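Local coordinates for thioredoxin reductase (Clostridium acetobutylicum ATCC 824, PDB 6GNA), which probably reduces the disulfide of thioredoxin with electrons from ferredoxin, passed through its FAD and a redox-active cysteine pair, without using pyridine nucleotides, at residues 126-138 against 215-228. Numbering follows the deposited sequence.
With FAD (flavin-adenine dinucleotide), chain B.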
ATOM      1  N   PHE A 126     -12.349  18.942  28.683  1.00 38.42           N
ATOM      2  CA  PHE A 126     -13.332  18.335  29.573  1.00 37.87           C
ATOM      3  C   PHE A 126     -13.546  16.853  29.291  1.00 35.94           C
ATOM      4  O   PHE A 126     -14.511  16.268  29.787  1.00 35.31           O
ATOM      5  CB  PHE A 126     -14.655  19.098  29.531  1.00 37.91           C
ATOM      6  CG  PHE A 126     -14.579  20.459  30.155  1.00 40.09           C
ATOM      7  CD1 PHE A 126     -14.642  20.601  31.529  1.00 41.45           C
ATOM      8  CD2 PHE A 126     -14.426  21.588  29.377  1.00 40.97           C
ATOM      9  CE1 PHE A 126     -14.552  21.850  32.114  1.00 43.62           C
ATOM     10  CE2 PHE A 126     -14.338  22.839  29.950  1.00 43.19           C
ATOM     11  CZ  PHE A 126     -14.404  22.971  31.325  1.00 45.97           C
ATOM     12  N   LEU A 127     -12.657  16.228  28.531  1.00 35.20           N
ATOM     13  CA  LEU A 127     -12.811  14.811  28.239  1.00 34.70           C
ATOM     14  C   LEU A 127     -12.707  14.031  29.541  1.00 37.14           C
ATOM     15  O   LEU A 127     -11.744  14.184  30.294  1.00 40.78           O
ATOM     16  CB  LEU A 127     -11.726  14.365  27.261  1.00 45.90           C
ATOM     17  CG  LEU A 127     -11.806  12.911  26.794  1.00 45.83           C
ATOM     18  CD1 LEU A 127     -13.141  12.626  26.114  1.00 41.36           C
ATOM     19  CD2 LEU A 127     -10.642  12.599  25.861  1.00 50.08           C
ATOM     20  N   GLY A 128     -13.714  13.210  29.822  1.00 37.05           N
ATOM     21  CA  GLY A 128     -13.752  12.509  31.087  1.00 39.71           C
ATOM     22  C   GLY A 128     -14.285  13.329  32.236  1.00 39.68           C
ATOM     23  O   GLY A 128     -14.412  12.799  33.348  1.00 42.69           O
ATOM     24  N   ARG A 129     -14.608  14.603  32.007  1.00 40.08           N
ATOM     25  CA  ARG A 129     -15.235  15.472  32.993  1.00 39.22           C
ATOM     26  C   ARG A 129     -16.492  16.112  32.417  1.00 37.43           C
ATOM     27  O   ARG A 129     -16.788  17.285  32.668  1.00 37.80           O
ATOM     28  CB  ARG A 129     -14.259  16.540  33.476  1.00 47.06           C
ATOM     29  CG  ARG A 129     -12.948  15.983  33.982  1.00 43.54           C
ATOM     30  CD  ARG A 129     -12.095  17.075  34.591  1.00 49.62           C
ATOM     31  NE  ARG A 129     -10.941  16.516  35.288  1.00107.06           N
ATOM     32  CZ  ARG A 129      -9.776  16.241  34.710  1.00 91.41           C
ATOM     33  NH1 ARG A 129      -9.592  16.476  33.416  1.00 97.80           N
ATOM     34  NH2 ARG A 129      -8.788  15.731  35.431  1.00 68.93           N
ATOM     35  N   GLY A 130     -17.249  15.340  31.640  1.00 36.92           N
ATOM     36  CA  GLY A 130     -18.483  15.793  31.027  1.00 34.28           C
ATOM     37  C   GLY A 130     -18.526  15.644  29.522  1.00 32.85           C
ATOM     38  O   GLY A 130     -19.619  15.654  28.945  1.00 32.11           O
ATOM     39  N   VAL A 131     -17.378  15.511  28.864  1.00 32.57           N
ATOM     40  CA  VAL A 131     -17.312  15.279  27.420  1.00 31.27           C
ATOM     41  C   VAL A 131     -16.989  13.817  27.178  1.00 30.01           C
ATOM     42  O   VAL A 131     -16.094  13.248  27.816  1.00 30.40           O
ATOM     43  CB  VAL A 131     -16.260  16.189  26.755  1.00 31.97           C
ATOM     44  CG1 VAL A 131     -16.023  15.787  25.274  1.00 30.66           C
ATOM     45  CG2 VAL A 131     -16.679  17.649  26.878  1.00 33.34           C
ATOM     46  N   GLY A 132     -17.674  13.218  26.209  1.00 28.66           N
ATOM     47  CA  GLY A 132     -17.355  11.870  25.787  1.00 27.75           C
ATOM     48  C   GLY A 132     -17.715  11.659  24.331  1.00 26.34           C
ATOM     49  O   GLY A 132     -18.333  12.511  23.688  1.00 26.39           O
ATOM     50  N   TYR A 133     -17.326  10.488  23.825  1.00 26.96           N
ATOM     51  CA  TYR A 133     -17.519  10.120  22.431  1.00 25.22           C
ATOM     52  C   TYR A 133     -18.527   8.996  22.241  1.00 23.53           C
ATOM     53  O   TYR A 133     -18.724   8.533  21.104  1.00 25.54           O
ATOM     54  CB  TYR A 133     -16.166   9.730  21.829  1.00 24.60           C
ATOM     55  CG  TYR A 133     -15.202  10.886  21.839  1.00 26.22           C
ATOM     56  CD1 TYR A 133     -15.430  12.002  21.035  1.00 27.61           C
ATOM     57  CD2 TYR A 133     -14.087  10.884  22.659  1.00 27.79           C
ATOM     58  CE1 TYR A 133     -14.554  13.080  21.040  1.00 29.89           C
ATOM     59  CE2 TYR A 133     -13.205  11.962  22.672  1.00 28.09           C
ATOM     60  CZ  TYR A 133     -13.443  13.049  21.851  1.00 31.85           C
ATOM     61  OH  TYR A 133     -12.567  14.119  21.870  1.00 34.88           O
ATOM     62  N   CYS A 134     -19.133   8.511  23.318  1.00 25.93           N
ATOM     63  CA  CYS A 134     -20.175   7.497  23.226  1.00 25.83           C
ATOM     64  C   CYS A 134     -21.251   7.812  24.256  1.00 27.72           C
ATOM     65  O   CYS A 134     -21.039   7.621  25.461  1.00 27.02           O
ATOM     66  CB  CYS A 134     -19.591   6.116  23.485  1.00 25.88           C
ATOM     67  SG  CYS A 134     -20.829   4.843  23.213  1.00 28.19           S
ATOM     68  N   ALA A 135     -22.408   8.267  23.784  1.00 24.70           N
ATOM     69  CA  ALA A 135     -23.480   8.650  24.695  1.00 26.19           C
ATOM     70  C   ALA A 135     -24.129   7.428  25.333  1.00 26.68           C
ATOM     71  O   ALA A 135     -24.378   7.409  26.544  1.00 27.50           O
ATOM     72  CB  ALA A 135     -24.522   9.495  23.966  1.00 27.23           C
ATOM     73  N   THR A 136     -24.433   6.404  24.537  1.00 26.58           N
ATOM     74  CA  THR A 136     -25.085   5.219  25.088  1.00 27.17           C
ATOM     75  C   THR A 136     -24.188   4.511  26.098  1.00 28.14           C
ATOM     76  O   THR A 136     -24.684   3.950  27.081  1.00 28.87           O
ATOM     77  CB  THR A 136     -25.493   4.271  23.961  1.00 26.84           C
ATOM     78  OG1 THR A 136     -24.341   3.914  23.189  1.00 26.74           O
ATOM     79  CG2 THR A 136     -26.495   4.935  23.036  1.00 26.01           C
ATOM     80  N   CYS A 137     -22.872   4.539  25.874  1.00 28.60           N
ATOM     81  CA  CYS A 137     -21.934   3.928  26.809  1.00 37.25           C
ATOM     82  C   CYS A 137     -22.012   4.589  28.188  1.00 29.83           C
ATOM     83  O   CYS A 137     -22.011   3.904  29.219  1.00 37.03           O
ATOM     84  CB  CYS A 137     -20.508   4.027  26.242  1.00 33.41           C
ATOM     85  SG  CYS A 137     -20.216   3.389  24.509  1.00 40.39           S
ATOM     86  N   ASP A 138     -22.094   5.920  28.229  1.00 29.39           N
ATOM     87  CA  ASP A 138     -22.072   6.665  29.480  1.00 30.22           C
ATOM     88  C   ASP A 138     -23.460   7.000  29.988  1.00 36.46           C
ATOM     89  O   ASP A 138     -23.580   7.744  30.965  1.00 30.83           O
ATOM     90  CB  ASP A 138     -21.277   7.968  29.328  1.00 32.05           C
ATOM     91  CG  ASP A 138     -19.809   7.732  29.061  1.00 48.76           C
ATOM     92  OD1 ASP A 138     -19.377   6.561  29.098  1.00 50.96           O
ATOM     93  OD2 ASP A 138     -19.089   8.725  28.816  1.00 57.42           O
ATOM     94  N   ASP A 215     -25.003  19.040  31.495  1.00 30.93           N
ATOM     95  CA  ASP A 215     -24.066  18.283  32.317  1.00 32.88           C
ATOM     96  C   ASP A 215     -23.126  17.429  31.478  1.00 31.45           C
ATOM     97  O   ASP A 215     -21.980  17.192  31.881  1.00 36.17           O
ATOM     98  CB  ASP A 215     -24.829  17.400  33.305  1.00 34.32           C
ATOM     99  CG  ASP A 215     -25.719  18.199  34.221  1.00 34.21           C
ATOM    100  OD1 ASP A 215     -25.184  19.011  35.013  1.00 40.25           O
ATOM    101  OD2 ASP A 215     -26.954  18.026  34.150  1.00 37.05           O
ATOM    102  N   GLY A 216     -23.578  16.967  30.322  1.00 29.04           N
ATOM    103  CA  GLY A 216     -22.728  16.215  29.423  1.00 28.66           C
ATOM    104  C   GLY A 216     -22.812  16.778  28.021  1.00 27.22           C
ATOM    105  O   GLY A 216     -23.838  17.310  27.604  1.00 27.27           O
ATOM    106  N   VAL A 217     -21.700  16.671  27.300  1.00 26.45           N
ATOM    107  CA  VAL A 217     -21.647  16.944  25.871  1.00 25.40           C
ATOM    108  C   VAL A 217     -21.017  15.732  25.214  1.00 25.47           C
ATOM    109  O   VAL A 217     -19.866  15.386  25.518  1.00 27.54           O
ATOM    110  CB  VAL A 217     -20.845  18.212  25.526  1.00 26.74           C
ATOM    111  CG1 VAL A 217     -20.714  18.363  23.997  1.00 27.35           C
ATOM    112  CG2 VAL A 217     -21.506  19.447  26.145  1.00 29.27           C
ATOM    113  N   PHE A 218     -21.759  15.087  24.327  1.00 23.44           N
ATOM    114  CA  PHE A 218     -21.240  13.973  23.551  1.00 23.66           C
ATOM    115  C   PHE A 218     -21.035  14.391  22.106  1.00 23.64           C
ATOM    116  O   PHE A 218     -21.962  14.871  21.441  1.00 24.63           O
ATOM    117  CB  PHE A 218     -22.143  12.747  23.653  1.00 23.20           C
ATOM    118  CG  PHE A 218     -22.168  12.162  25.031  1.00 26.71           C
ATOM    119  CD1 PHE A 218     -21.142  11.340  25.458  1.00 28.80           C
ATOM    120  CD2 PHE A 218     -23.192  12.464  25.914  1.00 30.19           C
ATOM    121  CE1 PHE A 218     -21.141  10.811  26.745  1.00 29.53           C
ATOM    122  CE2 PHE A 218     -23.200  11.943  27.208  1.00 30.00           C
ATOM    123  CZ  PHE A 218     -22.171  11.117  27.623  1.00 31.22           C
ATOM    124  N   VAL A 219     -19.823  14.159  21.612  1.00 22.78           N
ATOM    125  CA  VAL A 219     -19.430  14.495  20.257  1.00 23.26           C
ATOM    126  C   VAL A 219     -19.423  13.180  19.486  1.00 22.32           C
ATOM    127  O   VAL A 219     -18.557  12.329  19.721  1.00 24.51           O
ATOM    128  CB  VAL A 219     -18.049  15.166  20.283  1.00 25.81           C
ATOM    129  CG1 VAL A 219     -17.488  15.311  18.894  1.00 28.62           C
ATOM    130  CG2 VAL A 219     -18.147  16.517  21.000  1.00 25.31           C
ATOM    131  N   LEU A 220     -20.410  12.982  18.605  1.00 21.24           N
ATOM    132  CA  LEU A 220     -20.673  11.674  17.992  1.00 23.47           C
ATOM    133  C   LEU A 220     -20.390  11.711  16.496  1.00 22.38           C
ATOM    134  O   LEU A 220     -21.205  12.192  15.699  1.00 21.62           O
ATOM    135  CB  LEU A 220     -22.089  11.197  18.278  1.00 20.73           C
ATOM    136  CG  LEU A 220     -22.459  11.043  19.758  1.00 20.91           C
ATOM    137  CD1 LEU A 220     -23.828  10.373  19.833  1.00 24.21           C
ATOM    138  CD2 LEU A 220     -21.396  10.251  20.530  1.00 22.25           C
ATOM    139  N   LYS A 221     -19.271  11.121  16.125  1.00 24.59           N
ATOM    140  CA  LYS A 221     -18.807  11.043  14.754  1.00 23.61           C
ATOM    141  C   LYS A 221     -18.803   9.566  14.346  1.00 23.04           C
ATOM    142  O   LYS A 221     -19.238   8.690  15.100  1.00 25.10           O
ATOM    143  CB  LYS A 221     -17.435  11.728  14.654  1.00 24.12           C
ATOM    144  CG  LYS A 221     -17.497  13.223  14.975  1.00 27.39           C
ATOM    145  CD  LYS A 221     -16.146  13.943  14.895  1.00 26.13           C
ATOM    146  CE  LYS A 221     -16.268  15.385  15.377  1.00 31.58           C
ATOM    147  NZ  LYS A 221     -15.012  16.195  15.304  1.00 39.96           N
ATOM    148  N   ASP A 222     -18.294   9.274  13.147  1.00 21.04           N
ATOM    149  CA  ASP A 222     -18.309   7.886  12.687  1.00 21.84           C
ATOM    150  C   ASP A 222     -17.483   6.992  13.601  1.00 21.97           C
ATOM    151  O   ASP A 222     -17.777   5.801  13.747  1.00 24.98           O
ATOM    152  CB  ASP A 222     -17.766   7.789  11.266  1.00 21.82           C
ATOM    153  CG  ASP A 222     -18.754   8.266  10.214  1.00 23.90           C
ATOM    154  OD1 ASP A 222     -19.910   8.641  10.535  1.00 23.69           O
ATOM    155  OD2 ASP A 222     -18.375   8.217   9.015  1.00 25.64           O
ATOM    156  N   SER A 223     -16.503   7.578  14.256  1.00 21.87           N
ATOM    157  CA  SER A 223     -15.706   6.830  15.192  1.00 24.29           C
ATOM    158  C   SER A 223     -15.097   7.758  16.213  1.00 22.81           C
ATOM    159  O   SER A 223     -14.778   8.899  15.913  1.00 27.19           O
ATOM    160  CB  SER A 223     -14.583   6.089  14.453  1.00 22.44           C
ATOM    161  OG  SER A 223     -13.750   5.377  15.348  1.00 27.83           O
ATOM    162  N   ALA A 224     -15.005   7.288  17.445  1.00 21.45           N
ATOM    163  CA  ALA A 224     -14.265   8.026  18.439  1.00 23.18           C
ATOM    164  C   ALA A 224     -12.819   8.178  17.964  1.00 24.27           C
ATOM    165  O   ALA A 224     -12.365   7.427  17.101  1.00 24.53           O
ATOM    166  CB  ALA A 224     -14.273   7.249  19.749  1.00 25.07           C
ATOM    167  N   PRO A 225     -12.063   9.121  18.524  1.00 25.17           N
ATOM    168  CA  PRO A 225     -10.640   9.164  18.214  1.00 27.65           C
ATOM    169  C   PRO A 225     -10.004   7.830  18.542  1.00 23.58           C
ATOM    170  O   PRO A 225     -10.423   7.142  19.492  1.00 25.40           O
ATOM    171  CB  PRO A 225     -10.113  10.286  19.120  1.00 29.79           C
ATOM    172  CG  PRO A 225     -11.310  11.117  19.462  1.00 33.21           C
ATOM    173  CD  PRO A 225     -12.450  10.145  19.507  1.00 27.80           C
ATOM    174  N   PRO A 226      -8.984   7.418  17.788  1.00 22.76           N
ATOM    175  CA  PRO A 226      -8.520   6.027  17.904  1.00 25.52           C
ATOM    176  C   PRO A 226      -8.036   5.643  19.289  1.00 26.05           C
ATOM    177  O   PRO A 226      -8.241   4.497  19.713  1.00 26.54           O
ATOM    178  CB  PRO A 226      -7.409   5.933  16.849  1.00 32.45           C
ATOM    179  CG  PRO A 226      -7.095   7.346  16.460  1.00 33.57           C
ATOM    180  CD  PRO A 226      -8.338   8.130  16.677  1.00 29.63           C
ATOM    181  N   GLU A 227      -7.426   6.576  20.028  1.00 25.68           N
ATOM    182  CA  GLU A 227      -6.943   6.281  21.365  1.00 30.37           C
ATOM    183  C   GLU A 227      -8.088   6.117  22.360  1.00 30.19           C
ATOM    184  O   GLU A 227      -7.896   5.521  23.426  1.00 32.79           O
ATOM    185  CB  GLU A 227      -5.975   7.383  21.814  1.00 39.04           C
ATOM    186  CG  GLU A 227      -6.609   8.766  21.994  1.00 37.70           C
ATOM    187  CD  GLU A 227      -6.644   9.619  20.724  1.00 36.59           C
ATOM    188  OE1 GLU A 227      -6.561   9.078  19.600  1.00 34.54           O
ATOM    189  OE2 GLU A 227      -6.765  10.856  20.863  1.00 67.61           O
ATOM    190  N   GLN A 228      -9.271   6.631  22.047  1.00 28.06           N
ATOM    191  CA  GLN A 228     -10.461   6.383  22.856  1.00 26.26           C
ATOM    192  C   GLN A 228     -11.183   5.112  22.421  1.00 31.23           C
ATOM    193  O   GLN A 228     -11.669   4.349  23.268  1.00 27.98           O
ATOM    194  CB  GLN A 228     -11.424   7.580  22.777  1.00 28.19           C
ATOM    195  CG  GLN A 228     -10.782   8.897  23.208  1.00 36.64           C
ATOM    196  CD  GLN A 228     -10.230   8.831  24.608  1.00 64.47           C
ATOM    197  OE1 GLN A 228     -10.819   8.203  25.487  1.00 46.38           O
ATOM    198  NE2 GLN A 228      -9.081   9.464  24.823  1.00 48.23           N
TER
HETATM  199  PA  FAD B 300     -12.758   5.726   4.697  1.00 17.29           P
HETATM  200  O1A FAD B 300     -12.889   5.801   3.197  1.00 18.32           O
HETATM  201  O2A FAD B 300     -13.064   6.948   5.527  1.00 19.55           O
HETATM  202  O5B FAD B 300     -13.672   4.516   5.232  1.00 16.60           O
HETATM  203  C5B FAD B 300     -14.080   4.475   6.593  1.00 20.64           C
HETATM  204  C4B FAD B 300     -15.404   3.737   6.715  1.00 20.26           C
HETATM  205  O4B FAD B 300     -15.439   3.013   7.946  1.00 21.29           O
HETATM  206  C3B FAD B 300     -16.573   4.708   6.727  1.00 22.93           C
HETATM  207  O3B FAD B 300     -17.643   4.217   5.917  1.00 25.88           O
HETATM  208  C2B FAD B 300     -16.995   4.773   8.177  1.00 22.58           C
HETATM  209  O2B FAD B 300     -18.401   4.985   8.324  1.00 26.21           O
HETATM  210  C1B FAD B 300     -16.567   3.421   8.721  1.00 20.83           C
HETATM  211  N9A FAD B 300     -16.209   3.520  10.152  1.00 19.11           N
HETATM  212  C8A FAD B 300     -15.284   4.338  10.690  1.00 20.38           C
HETATM  213  N7A FAD B 300     -15.221   4.163  12.034  1.00 20.78           N
HETATM  214  C5A FAD B 300     -16.119   3.220  12.367  1.00 19.12           C
HETATM  215  C6A FAD B 300     -16.567   2.560  13.611  1.00 19.69           C
HETATM  216  N6A FAD B 300     -16.025   2.883  14.807  1.00 19.84           N
HETATM  217  N1A FAD B 300     -17.536   1.625  13.509  1.00 19.14           N
HETATM  218  C2A FAD B 300     -18.090   1.286  12.330  1.00 21.41           C
HETATM  219  N3A FAD B 300     -17.727   1.848  11.165  1.00 21.65           N
HETATM  220  C4A FAD B 300     -16.768   2.801  11.121  1.00 19.14           C
HETATM  221  N1  FAD B 300      -8.173   9.572  -2.847  1.00 20.20           N
HETATM  222  C2  FAD B 300      -7.563   9.240  -4.012  1.00 20.32           C
HETATM  223  O2  FAD B 300      -6.614   8.429  -3.980  1.00 20.67           O
HETATM  224  N3  FAD B 300      -7.932   9.745  -5.202  1.00 20.30           N
HETATM  225  C4  FAD B 300      -8.940  10.619  -5.317  1.00 21.67           C
HETATM  226  O4  FAD B 300      -9.265  11.075  -6.433  1.00 23.78           O
HETATM  227  C4X FAD B 300      -9.660  11.036  -4.090  1.00 21.38           C
HETATM  228  N5  FAD B 300     -10.686  11.913  -4.129  1.00 23.64           N
HETATM  229  C5X FAD B 300     -11.327  12.276  -2.996  1.00 24.23           C
HETATM  230  C6  FAD B 300     -12.380  13.180  -3.063  1.00 25.34           C
HETATM  231  C7  FAD B 300     -13.047  13.561  -1.905  1.00 26.72           C
HETATM  232  C7M FAD B 300     -14.187  14.541  -1.978  1.00 27.33           C
HETATM  233  C8  FAD B 300     -12.636  13.000  -0.592  1.00 24.31           C
HETATM  234  C8M FAD B 300     -13.355  13.411   0.665  1.00 25.33           C
HETATM  235  C9  FAD B 300     -11.584  12.096  -0.523  1.00 22.01           C
HETATM  236  C9A FAD B 300     -10.916  11.714  -1.678  1.00 22.61           C
HETATM  237  N10 FAD B 300      -9.839  10.805  -1.614  1.00 20.78           N
HETATM  238  C10 FAD B 300      -9.209  10.435  -2.816  1.00 20.81           C
HETATM  239  C1' FAD B 300      -9.417  10.225  -0.336  1.00 19.03           C
HETATM  240  C2' FAD B 300      -9.906   8.791  -0.232  1.00 19.72           C
HETATM  241  O2' FAD B 300     -11.336   8.799  -0.262  1.00 20.28           O
HETATM  242  C3' FAD B 300      -9.427   8.148   1.063  1.00 19.08           C
HETATM  243  O3' FAD B 300      -7.999   8.105   1.083  1.00 19.12           O
HETATM  244  C4' FAD B 300      -9.977   6.737   1.205  1.00 18.44           C
HETATM  245  O4' FAD B 300     -11.409   6.777   1.191  1.00 19.23           O
HETATM  246  C5' FAD B 300      -9.483   6.092   2.494  1.00 16.32           C
HETATM  247  O5' FAD B 300     -10.320   4.981   2.786  1.00 16.51           O
HETATM  248  P   FAD B 300     -10.320   4.276   4.227  1.00 17.06           P
HETATM  249  O1P FAD B 300     -10.988   2.930   4.088  1.00 18.12           O
HETATM  250  O2P FAD B 300      -8.958   4.366   4.867  1.00 17.62           O
HETATM  251  O3P FAD B 300     -11.268   5.251   5.095  1.00 17.33           O
HETATM  252  O   HOH W   1     -18.113   8.972  18.469  1.00 25.88           O
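With chi1 at -63°, Tyr133 holds its ring opposite its own carbonyl carbon and presents one face to Pro225; the matching turn of Phe218 (chi1 -67°) sets its ring beneath Ala135. Pro225 CD stands over the middle of the Tyr133 ring, 3.5 Å from the centroid, a CH-pi contact. Val219 O lies at the edge of that ring near its plane, 3.4 Å from Tyr133 CD1; Tyr133 CB touches Ala224 CB, and Gln228 CG comes obliquely against Tyr133 CD2. The phenol OH is hydrogen-bonded to Glu123. Phe218 is used in the same way: Ala135 CA sits 3.6 Å above its ring centroid in a second CH-pi contact, while Asp138 OD2 meets the ring edge in plane, 3.6 Å from Phe218 CE1. Tyr142 packs edge-to-face with the same phenylalanine. Gly132, lacking a side chain, lets Phe218 lie close against its backbone. Alongside these contacts strands 131-132 and 216-220 pair in parallel: Val217 N donates to Gly130 O (2.8 Å), Gly132 N to Val217 O, and Val219 N to Gly132 O (3.0 Å). Leu220 CD2 presses on Tyr133 O at 3.2 Å, and a water donates to that same carbonyl oxygen. Beyond strand 216-220, Asp222 and Ser223 approach the ribose and adenine of FAD through weak hydrogen bonds. Within the chain, strand 131-132 is an outermost strand of a five-stranded parallel sheet, next to 216-220, and runs on through Tyr133 to Cys134, which is disulfide-bonded to Cys137. The position is consistent with that of the redox-active CxxC pair in the central domain of low-molecular-weight thioredoxin reductases.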